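Local coordinates for concanavalin A-like lectin protein kinase family protein (Theobroma cacao, PDB 6CTH), which probably transfers phosphate from ATP to protein substrates as a plant receptor-like kinase, and here holds magnesium and an oxindole inhibitor in its kinase domain, at residues 108-116 against 247-258; 205-216 against 227-235. All coordinates share one frame; numbering follows the deposited sequence.

How the contacts relate
Both contacts lie in the mainly helical C-terminal lobe of the kinase, with centres 15 Å apart, and contact 2 is nested inside the chain loop that contact 1 closes. They meet directly where helix 196-212 ends: R115 NH1 of contact 1 lies 2.9 Å from I210 O of contact 2, and D247 N lies 2.9 Å from A211 O, both probable hydrogen bonds. Helices 229-238 and 256-269, one from each contact, follow each other in the chain. Neither contact forms the inhibitor pocket. The side chain of L110 stays about 13 Å from the bound inhibitor, while that of R215 is about 11 Å from it and about 13 Å from the magnesium ion.

Contact 1 of 2, residues 108-116 against 247-258; sequences SLLTWEVRY and DRKLGMAFDPKQ
R115 and D247 form a salt bridge. NH1 and NH2 of R115 both close on D247 OD2, at 2.8 and 3.0 Å; NH1 bonds to the anti lone pair of that oxygen, whereas NH2 comes from above the carboxylate plane, the two flat groups being turned 73° apart. The guanidinium is held from a second side, because NE and NH2 both donate to L110 O, and NH1 also reaches I210 O. D247 is steadied by an Asx turn in which OD1 accepts from K249 N.

The other polar bond joins W112 NE1 to Q258 OE1 (2.9 Å), near the indole plane and on a lone pair of the amide oxygen; a chi1 of 177° carries the indole across to Q258. Q258, extended beyond CG, lays its amide almost flat over one face of the Y116 ring, the planes 11° apart, and its CB makes a CH-pi contact 3.9 Å from the centroid of that ring. The hydroxyl of Y116 is bonded to L287 O. One water bridges W112 N and A253 O.

L250 and W112 make the nonpolar part of the contact. L250 CD1 sits over the centre of the guanidinium face of R115, 4.0 Å from CZ, and also touches the indole edge. W112 CB meets F254 CB at 3.7 Å. At the exposed margin, L109 CD1 packs on K249 CB.

T111 caps helix 112-132 through OG1, and D255 more weakly caps helix 256-269. The contact thus ties together the starts of αE (112-132) and αH (256-269) of the kinase C-lobe, with a buried arginine-aspartate pair at one end.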
loop_
_atom_site.group_PDB
_atom_site.type_symbol
_atom_site.label_atom_id
_atom_site.label_comp_id
_atom_site.label_asym_id
_atom_site.label_seq_id
_atom_site.Cartn_x
_atom_site.Cartn_y
_atom_site.Cartn_z
ATOM N N SER A 108 3.687 11.587 -12.482
ATOM C CA SER A 108 3.693 11.129 -13.881
ATOM C C SER A 108 2.340 10.500 -14.184
ATOM O O SER A 108 1.557 10.264 -13.277
ATOM C CB SER A 108 4.805 10.122 -14.163
ATOM O OG SER A 108 4.504 8.819 -13.641
ATOM N N LEU A 109 2.077 10.229 -15.455
ATOM C CA LEU A 109 0.885 9.510 -15.866
ATOM C C LEU A 109 1.311 8.074 -15.978
ATOM O O LEU A 109 2.151 7.749 -16.818
ATOM C CB LEU A 109 0.359 9.977 -17.231
ATOM C CG LEU A 109 -0.847 9.211 -17.795
ATOM C CD1 LEU A 109 -2.012 9.219 -16.804
ATOM C CD2 LEU A 109 -1.297 9.754 -19.142
ATOM N N LEU A 110 0.739 7.224 -15.136
ATOM C CA LEU A 110 1.006 5.793 -15.208
ATOM C C LEU A 110 0.166 5.182 -16.310
ATOM O O LEU A 110 -1.052 5.303 -16.283
ATOM C CB LEU A 110 0.735 5.110 -13.854
ATOM C CG LEU A 110 1.741 5.488 -12.735
ATOM C CD1 LEU A 110 1.490 4.682 -11.479
ATOM C CD2 LEU A 110 3.192 5.307 -13.119
ATOM N N THR A 111 0.806 4.520 -17.272
ATOM C CA THR A 111 0.087 3.819 -18.348
ATOM C C THR A 111 -0.771 2.692 -17.765
ATOM O O THR A 111 -0.529 2.217 -16.630
ATOM C CB THR A 111 1.013 3.159 -19.390
ATOM O OG1 THR A 111 1.773 2.101 -18.777
ATOM C CG2 THR A 111 1.991 4.172 -20.049
ATOM N N TRP A 112 -1.759 2.266 -18.546
ATOM C CA TRP A 112 -2.590 1.144 -18.178
ATOM C C TRP A 112 -1.724 -0.094 -17.906
ATOM O O TRP A 112 -1.949 -0.787 -16.906
ATOM C CB TRP A 112 -3.663 0.805 -19.213
ATOM C CG TRP A 112 -4.369 -0.385 -18.748
ATOM C CD1 TRP A 112 -4.182 -1.658 -19.174
ATOM C CD2 TRP A 112 -5.287 -0.443 -17.659
ATOM N NE1 TRP A 112 -4.950 -2.509 -18.431
ATOM C CE2 TRP A 112 -5.621 -1.785 -17.476
ATOM C CE3 TRP A 112 -5.830 0.506 -16.800
ATOM C CZ2 TRP A 112 -6.531 -2.199 -16.501
ATOM C CZ3 TRP A 112 -6.742 0.091 -15.817
ATOM C CH2 TRP A 112 -7.056 -1.260 -15.674
ATOM N N GLU A 113 -0.779 -0.389 -18.800
ATOM C CA GLU A 113 0.036 -1.590 -18.668
ATOM C C GLU A 113 0.844 -1.573 -17.336
ATOM O O GLU A 113 0.919 -2.583 -16.624
ATOM C CB GLU A 113 0.958 -1.770 -19.894
ATOM N N VAL A 114 1.396 -0.426 -16.991
ATOM C CA VAL A 114 2.108 -0.284 -15.725
ATOM C C VAL A 114 1.166 -0.443 -14.523
ATOM O O VAL A 114 1.512 -1.140 -13.583
ATOM C CB VAL A 114 2.920 1.020 -15.679
ATOM C CG1 VAL A 114 3.390 1.327 -14.262
ATOM C CG2 VAL A 114 4.102 0.946 -16.644
ATOM N N ARG A 115 -0.032 0.125 -14.582
ATOM C CA ARG A 115 -0.968 0.002 -13.469
ATOM C C ARG A 115 -1.407 -1.434 -13.171
ATOM O O ARG A 115 -1.480 -1.838 -12.019
ATOM C CB ARG A 115 -2.213 0.846 -13.738
ATOM C CG ARG A 115 -1.983 2.341 -13.661
ATOM C CD ARG A 115 -3.247 3.108 -14.007
ATOM N NE ARG A 115 -2.946 4.449 -14.486
ATOM C CZ ARG A 115 -3.625 5.537 -14.145
ATOM N NH1 ARG A 115 -4.654 5.450 -13.318
ATOM N NH2 ARG A 115 -3.271 6.713 -14.634
ATOM N N TYR A 116 -1.687 -2.196 -14.220
ATOM C CA TYR A 116 -2.144 -3.587 -14.093
ATOM C C TYR A 116 -0.973 -4.405 -13.519
ATOM O O TYR A 116 -1.198 -5.269 -12.688
ATOM C CB TYR A 116 -2.607 -4.147 -15.417
ATOM C CG TYR A 116 -3.585 -5.315 -15.326
ATOM C CD1 TYR A 116 -4.843 -5.151 -14.772
ATOM C CD2 TYR A 116 -3.268 -6.557 -15.831
ATOM C CE1 TYR A 116 -5.734 -6.195 -14.687
ATOM C CE2 TYR A 116 -4.157 -7.637 -15.749
ATOM C CZ TYR A 116 -5.380 -7.441 -15.170
ATOM O OH TYR A 116 -6.287 -8.457 -15.128
ATOM N N ASP A 247 -9.587 5.915 -15.138
ATOM C CA ASP A 247 -8.932 7.205 -14.988
ATOM C C ASP A 247 -9.091 8.026 -16.282
ATOM O O ASP A 247 -8.667 7.579 -17.361
ATOM C CB ASP A 247 -7.445 6.979 -14.670
ATOM C CG ASP A 247 -6.733 8.234 -14.224
ATOM O OD1 ASP A 247 -7.180 9.387 -14.570
ATOM O OD2 ASP A 247 -5.714 8.082 -13.508
ATOM N N ARG A 248 -9.724 9.195 -16.157
ATOM C CA ARG A 248 -9.949 10.115 -17.274
ATOM C C ARG A 248 -8.640 10.411 -18.025
ATOM O O ARG A 248 -8.650 10.469 -19.252
ATOM C CB ARG A 248 -10.660 11.417 -16.795
ATOM N N LYS A 249 -7.541 10.496 -17.298
ATOM C CA LYS A 249 -6.248 10.836 -17.866
ATOM C C LYS A 249 -5.715 9.836 -18.877
ATOM O O LYS A 249 -4.827 10.146 -19.653
ATOM C CB LYS A 249 -5.247 11.117 -16.755
ATOM C CG LYS A 249 -5.448 12.483 -16.129
ATOM C CD LYS A 249 -5.108 12.483 -14.658
ATOM C CE LYS A 249 -4.853 13.896 -14.165
ATOM N NZ LYS A 249 -5.904 14.850 -14.609
ATOM N N LEU A 250 -6.219 8.619 -18.822
ATOM C CA LEU A 250 -5.802 7.590 -19.754
ATOM C C LEU A 250 -6.414 7.743 -21.135
ATOM O O LEU A 250 -5.915 7.130 -22.078
ATOM C CB LEU A 250 -6.146 6.209 -19.202
ATOM C CG LEU A 250 -5.255 5.781 -18.029
ATOM C CD1 LEU A 250 -5.903 4.627 -17.291
ATOM C CD2 LEU A 250 -3.873 5.388 -18.501
ATOM N N GLY A 251 -7.476 8.542 -21.256
ATOM C CA GLY A 251 -8.273 8.588 -22.478
ATOM C C GLY A 251 -8.681 7.173 -22.842
ATOM O O GLY A 251 -9.151 6.424 -21.986
ATOM N N MET A 252 -8.474 6.786 -24.093
ATOM C CA MET A 252 -8.840 5.439 -24.544
ATOM C C MET A 252 -7.679 4.441 -24.546
ATOM O O MET A 252 -7.851 3.309 -24.992
ATOM C CB MET A 252 -9.516 5.509 -25.924
ATOM C CG MET A 252 -10.841 6.290 -25.954
ATOM S SD MET A 252 -12.079 5.817 -24.692
ATOM C CE MET A 252 -12.164 7.281 -23.635
ATOM N N ALA A 253 -6.521 4.833 -24.005
ATOM C CA ALA A 253 -5.328 3.964 -23.961
ATOM C C ALA A 253 -5.347 3.051 -22.741
ATOM O O ALA A 253 -4.615 3.254 -21.771
ATOM C CB ALA A 253 -4.057 4.802 -23.986
ATOM N N PHE A 254 -6.228 2.070 -22.793
ATOM C CA PHE A 254 -6.280 1.021 -21.808
ATOM C C PHE A 254 -6.954 -0.200 -22.408
ATOM O O PHE A 254 -7.673 -0.107 -23.402
ATOM C CB PHE A 254 -7.000 1.495 -20.533
ATOM C CG PHE A 254 -8.464 1.781 -20.708
ATOM C CD1 PHE A 254 -9.408 0.770 -20.589
ATOM C CD2 PHE A 254 -8.907 3.083 -20.943
ATOM C CE1 PHE A 254 -10.767 1.028 -20.750
ATOM C CE2 PHE A 254 -10.256 3.347 -21.085
ATOM C CZ PHE A 254 -11.189 2.320 -20.993
ATOM N N ASP A 255 -6.720 -1.342 -21.773
ATOM C CA ASP A 255 -7.257 -2.624 -22.188
ATOM C C ASP A 255 -8.610 -2.867 -21.466
ATOM O O ASP A 255 -8.646 -3.051 -20.261
ATOM C CB ASP A 255 -6.216 -3.692 -21.840
ATOM C CG ASP A 255 -6.570 -5.055 -22.341
ATOM O OD1 ASP A 255 -7.755 -5.376 -22.437
ATOM O OD2 ASP A 255 -5.629 -5.825 -22.588
ATOM N N PRO A 256 -9.740 -2.878 -22.204
ATOM C CA PRO A 256 -11.061 -3.020 -21.555
ATOM C C PRO A 256 -11.328 -4.301 -20.765
ATOM O O PRO A 256 -12.072 -4.299 -19.795
ATOM C CB PRO A 256 -12.058 -2.959 -22.748
ATOM C CG PRO A 256 -11.293 -2.366 -23.888
ATOM C CD PRO A 256 -9.864 -2.793 -23.674
ATOM N N LYS A 257 -10.806 -5.392 -21.269
ATOM C CA LYS A 257 -10.910 -6.691 -20.632
ATOM C C LYS A 257 -10.179 -6.692 -19.251
ATOM O O LYS A 257 -10.687 -7.229 -18.269
ATOM C CB LYS A 257 -10.283 -7.696 -21.573
ATOM C CG LYS A 257 -10.391 -9.133 -21.166
ATOM C CD LYS A 257 -9.513 -9.995 -22.084
ATOM C CE LYS A 257 -9.344 -11.395 -21.527
ATOM N NZ LYS A 257 -10.684 -12.023 -21.287
ATOM N N GLN A 258 -8.999 -6.081 -19.214
ATOM C CA GLN A 258 -8.202 -5.959 -17.975
ATOM C C GLN A 258 -8.840 -4.956 -17.048
ATOM O O GLN A 258 -8.826 -5.133 -15.841
ATOM C CB GLN A 258 -6.744 -5.576 -18.273
ATOM C CG GLN A 258 -5.919 -6.691 -18.906
ATOM C CD GLN A 258 -4.487 -6.297 -19.225
ATOM O OE1 GLN A 258 -4.104 -5.134 -19.178
ATOM N NE2 GLN A 258 -3.687 -7.281 -19.563
HETATM O O HOH W 1 -2.188 3.786 -21.075
#

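Contact 2 of 2, residues 205-216 against 227-235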
loop_
_atom_site.group_PDB
_atom_site.type_symbol
_atom_site.label_atom_id
_atom_site.label_comp_id
_atom_site.label_asym_id
_atom_site.label_seq_id
_atom_site.Cartn_x
_atom_site.Cartn_y
_atom_site.Cartn_z
ATOM N N VAL A 205 -9.611 -1.787 -2.283
ATOM C CA VAL A 205 -9.719 -0.328 -2.346
ATOM C C VAL A 205 -8.573 0.217 -3.186
ATOM O O VAL A 205 -8.800 0.979 -4.130
ATOM C CB VAL A 205 -9.703 0.320 -0.970
ATOM C CG1 VAL A 205 -9.708 1.836 -1.104
ATOM C CG2 VAL A 205 -10.874 -0.152 -0.155
ATOM N N VAL A 206 -7.359 -0.269 -2.921
ATOM C CA VAL A 206 -6.201 0.167 -3.685
ATOM C C VAL A 206 -6.378 -0.149 -5.166
ATOM O O VAL A 206 -6.042 0.657 -6.008
ATOM C CB VAL A 206 -4.892 -0.436 -3.101
ATOM C CG1 VAL A 206 -3.736 -0.273 -4.085
ATOM C CG2 VAL A 206 -4.586 0.251 -1.759
ATOM N N ALA A 207 -6.845 -1.355 -5.500
ATOM C CA ALA A 207 -7.052 -1.747 -6.894
ATOM C C ALA A 207 -7.969 -0.736 -7.603
ATOM O O ALA A 207 -7.704 -0.315 -8.713
ATOM C CB ALA A 207 -7.670 -3.121 -6.965
ATOM N N LEU A 208 -9.016 -0.326 -6.912
ATOM C CA LEU A 208 -9.983 0.633 -7.489
ATOM C C LEU A 208 -9.423 2.034 -7.617
ATOM O O LEU A 208 -9.761 2.748 -8.569
ATOM C CB LEU A 208 -11.270 0.606 -6.689
ATOM C CG LEU A 208 -12.003 -0.738 -6.743
ATOM C CD1 LEU A 208 -13.259 -0.747 -5.927
ATOM C CD2 LEU A 208 -12.313 -1.205 -8.166
ATOM N N GLU A 209 -8.583 2.446 -6.659
ATOM C CA GLU A 209 -7.867 3.725 -6.745
ATOM C C GLU A 209 -6.967 3.732 -7.957
ATOM O O GLU A 209 -6.844 4.731 -8.640
ATOM C CB GLU A 209 -7.031 4.031 -5.501
ATOM C CG GLU A 209 -7.842 4.222 -4.239
ATOM C CD GLU A 209 -7.055 4.496 -3.008
ATOM O OE1 GLU A 209 -5.974 3.839 -2.851
ATOM O OE2 GLU A 209 -7.478 5.374 -2.178
ATOM N N ILE A 210 -6.246 2.616 -8.191
ATOM C CA ILE A 210 -5.357 2.532 -9.328
ATOM C C ILE A 210 -6.104 2.582 -10.695
ATOM O O ILE A 210 -5.690 3.279 -11.624
ATOM C CB ILE A 210 -4.491 1.261 -9.177
ATOM C CG1 ILE A 210 -3.521 1.423 -8.023
ATOM C CG2 ILE A 210 -3.724 0.911 -10.438
ATOM C CD1 ILE A 210 -2.755 0.143 -7.679
ATOM N N ALA A 211 -7.204 1.865 -10.806
ATOM C CA ALA A 211 -8.053 1.891 -12.010
ATOM C C ALA A 211 -8.594 3.304 -12.315
ATOM O O ALA A 211 -8.652 3.715 -13.479
ATOM C CB ALA A 211 -9.228 0.953 -11.821
ATOM N N SER A 212 -8.972 4.001 -11.260
ATOM C CA SER A 212 -9.797 5.225 -11.381
ATOM C C SER A 212 -9.000 6.524 -11.248
ATOM O O SER A 212 -9.483 7.614 -11.646
ATOM C CB SER A 212 -10.920 5.162 -10.330
ATOM O OG SER A 212 -10.422 5.415 -9.011
ATOM N N GLY A 213 -7.800 6.451 -10.670
ATOM C CA GLY A 213 -7.046 7.630 -10.300
ATOM C C GLY A 213 -7.710 8.505 -9.261
ATOM O O GLY A 213 -7.430 9.699 -9.209
ATOM N N ARG A 214 -8.593 7.934 -8.440
ATOM C CA ARG A 214 -9.363 8.663 -7.437
ATOM C C ARG A 214 -9.074 8.071 -6.071
ATOM O O ARG A 214 -9.052 6.833 -5.931
ATOM C CB ARG A 214 -10.858 8.521 -7.689
ATOM C CG ARG A 214 -11.301 9.222 -8.961
ATOM C CD ARG A 214 -12.762 8.958 -9.251
ATOM N NE ARG A 214 -13.164 9.438 -10.579
ATOM C CZ ARG A 214 -13.495 10.700 -10.888
ATOM N NH1 ARG A 214 -13.453 11.671 -9.977
ATOM N NH2 ARG A 214 -13.855 10.988 -12.150
ATOM N N ARG A 215 -8.840 8.959 -5.092
ATOM C CA ARG A 215 -8.602 8.542 -3.743
ATOM C C ARG A 215 -9.890 8.038 -3.077
ATOM O O ARG A 215 -10.989 8.630 -3.256
ATOM C CB ARG A 215 -7.978 9.712 -2.953
ATOM C CG ARG A 215 -7.381 9.293 -1.625
ATOM C CD ARG A 215 -6.845 10.483 -0.841
ATOM N NE ARG A 215 -5.798 11.225 -1.516
ATOM C CZ ARG A 215 -4.493 10.968 -1.462
ATOM N NH1 ARG A 215 -4.022 9.914 -0.811
ATOM N NH2 ARG A 215 -3.635 11.789 -2.080
ATOM N N SER A 216 -9.759 6.977 -2.276
ATOM C CA SER A 216 -10.879 6.364 -1.568
ATOM C C SER A 216 -11.740 7.387 -0.811
ATOM O O SER A 216 -12.966 7.334 -0.937
ATOM C CB SER A 216 -10.392 5.355 -0.523
ATOM O OG SER A 216 -11.506 4.750 0.105
ATOM N N LEU A 227 -19.547 10.359 -1.777
ATOM C CA LEU A 227 -18.398 10.885 -1.024
ATOM C C LEU A 227 -17.231 9.923 -1.059
ATOM O O LEU A 227 -16.111 10.318 -0.741
ATOM C CB LEU A 227 -18.797 11.134 0.431
ATOM C CG LEU A 227 -20.049 12.035 0.588
ATOM C CD1 LEU A 227 -20.452 12.140 2.051
ATOM C CD2 LEU A 227 -19.755 13.407 0.017
ATOM N N LEU A 228 -17.512 8.657 -1.384
ATOM C CA LEU A 228 -16.488 7.620 -1.376
ATOM C C LEU A 228 -16.397 6.832 -2.656
ATOM O O LEU A 228 -17.376 6.577 -3.344
ATOM C CB LEU A 228 -16.724 6.643 -0.218
ATOM C CG LEU A 228 -16.679 7.171 1.217
ATOM C CD1 LEU A 228 -17.016 6.017 2.130
ATOM C CD2 LEU A 228 -15.324 7.728 1.616
ATOM N N LEU A 229 -15.193 6.311 -2.898
ATOM C CA LEU A 229 -14.924 5.551 -4.103
ATOM C C LEU A 229 -15.676 4.257 -4.282
ATOM O O LEU A 229 -16.207 4.019 -5.364
ATOM C CB LEU A 229 -13.402 5.228 -4.175
ATOM C CG LEU A 229 -12.908 4.549 -5.456
ATOM C CD1 LEU A 229 -13.147 5.395 -6.669
ATOM C CD2 LEU A 229 -11.411 4.307 -5.300
ATOM N N VAL A 230 -15.669 3.371 -3.283
ATOM C CA VAL A 230 -16.165 2.034 -3.474
ATOM C C VAL A 230 -17.676 2.025 -3.843
ATOM O O VAL A 230 -18.056 1.320 -4.769
ATOM C CB VAL A 230 -15.841 1.121 -2.257
ATOM C CG1 VAL A 230 -16.567 -0.199 -2.287
ATOM C CG2 VAL A 230 -14.316 0.875 -2.174
ATOM N N PRO A 231 -18.503 2.792 -3.132
ATOM C CA PRO A 231 -19.950 2.794 -3.523
ATOM C C PRO A 231 -20.182 3.295 -4.934
ATOM O O PRO A 231 -21.038 2.747 -5.624
ATOM C CB PRO A 231 -20.604 3.742 -2.529
ATOM C CG PRO A 231 -19.697 3.808 -1.374
ATOM C CD PRO A 231 -18.299 3.515 -1.876
ATOM N N TRP A 232 -19.428 4.293 -5.378
ATOM C CA TRP A 232 -19.565 4.790 -6.744
ATOM C C TRP A 232 -19.121 3.767 -7.762
ATOM O O TRP A 232 -19.760 3.591 -8.772
ATOM C CB TRP A 232 -18.777 6.092 -6.915
ATOM C CG TRP A 232 -18.733 6.622 -8.289
ATOM C CD1 TRP A 232 -19.689 7.396 -8.905
ATOM C CD2 TRP A 232 -17.665 6.482 -9.231
ATOM N NE1 TRP A 232 -19.271 7.737 -10.182
ATOM C CE2 TRP A 232 -18.035 7.195 -10.401
ATOM C CE3 TRP A 232 -16.431 5.841 -9.203
ATOM C CZ2 TRP A 232 -17.207 7.271 -11.531
ATOM C CZ3 TRP A 232 -15.603 5.910 -10.340
ATOM C CH2 TRP A 232 -16.007 6.624 -11.486
ATOM N N VAL A 233 -18.013 3.044 -7.490
ATOM C CA VAL A 233 -17.606 1.961 -8.392
ATOM C C VAL A 233 -18.665 0.864 -8.427
ATOM O O VAL A 233 -19.032 0.366 -9.517
ATOM C CB VAL A 233 -16.182 1.398 -8.064
ATOM C CG1 VAL A 233 -15.832 0.253 -9.001
ATOM C CG2 VAL A 233 -15.139 2.487 -8.213
ATOM N N TRP A 234 -19.221 0.508 -7.268
ATOM C CA TRP A 234 -20.200 -0.569 -7.234
ATOM C C TRP A 234 -21.475 -0.141 -8.024
ATOM O O TRP A 234 -21.998 -0.921 -8.830
ATOM C CB TRP A 234 -20.517 -1.002 -5.788
ATOM C CG TRP A 234 -20.819 -2.427 -5.713
ATOM C CD1 TRP A 234 -21.762 -3.107 -6.459
ATOM C CD2 TRP A 234 -20.224 -3.403 -4.854
ATOM N NE1 TRP A 234 -21.732 -4.448 -6.146
ATOM C CE2 TRP A 234 -20.804 -4.658 -5.171
ATOM C CE3 TRP A 234 -19.255 -3.356 -3.867
ATOM C CZ2 TRP A 234 -20.450 -5.861 -4.506
ATOM C CZ3 TRP A 234 -18.868 -4.582 -3.232
ATOM C CH2 TRP A 234 -19.477 -5.792 -3.553
ATOM N N GLU A 235 -21.905 1.098 -7.835
ATOM C CA GLU A 235 -23.063 1.605 -8.549
ATOM C C GLU A 235 -22.768 1.615 -10.043
ATOM O O GLU A 235 -23.609 1.245 -10.839
ATOM C CB GLU A 235 -23.428 3.006 -8.057
ATOM C CG GLU A 235 -24.768 3.528 -8.544
ATOM C CD GLU A 235 -24.924 5.020 -8.313
ATOM O OE1 GLU A 235 -24.344 5.812 -9.081
ATOM O OE2 GLU A 235 -25.628 5.397 -7.362
HETATM O O HOH W 2 -14.180 3.978 -0.802
#
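In the C-terminal lobe of the kinase, αF (helix 196-212) packs against the start of αG (helix 229-238); the axes of 205-212 and 229-235 cross at 70°, 10.5 Å apart at closest approach. L229 is the knob, inserted into a hole made by V205, L208, E209 and S212. Its chi1 of -174° and chi2 of 61° together send the two branches to different walls: CD2 lies 3.6 Å from E209 N, and CD1 lies 3.6 Å from S212 OG and also touches R214 CB. That serine hydroxyl donates to L208 O and accepts from R214 N, an ST turn just where the helix ends. The same L229 CD2 rests 3.5 Å from R214 O, a buried carbonyl that has no polar partner. Beyond the knob, L208 CD2 meets V233 CG1 at 3.9 Å, and V205 and V230 touch through their CG2 methyls, the side chains crossing at about a right angle.

At the first turn of helix 229-238, L229 N donates to S216 O (3.1 Å), in the carbonyl plane and on a lone pair. A water links S216 OG, itself bonded to G182 O, to V230 N. S216 N is held by E209 OE2 through the anti lone pair, and the same oxygen bonds Y183 OH.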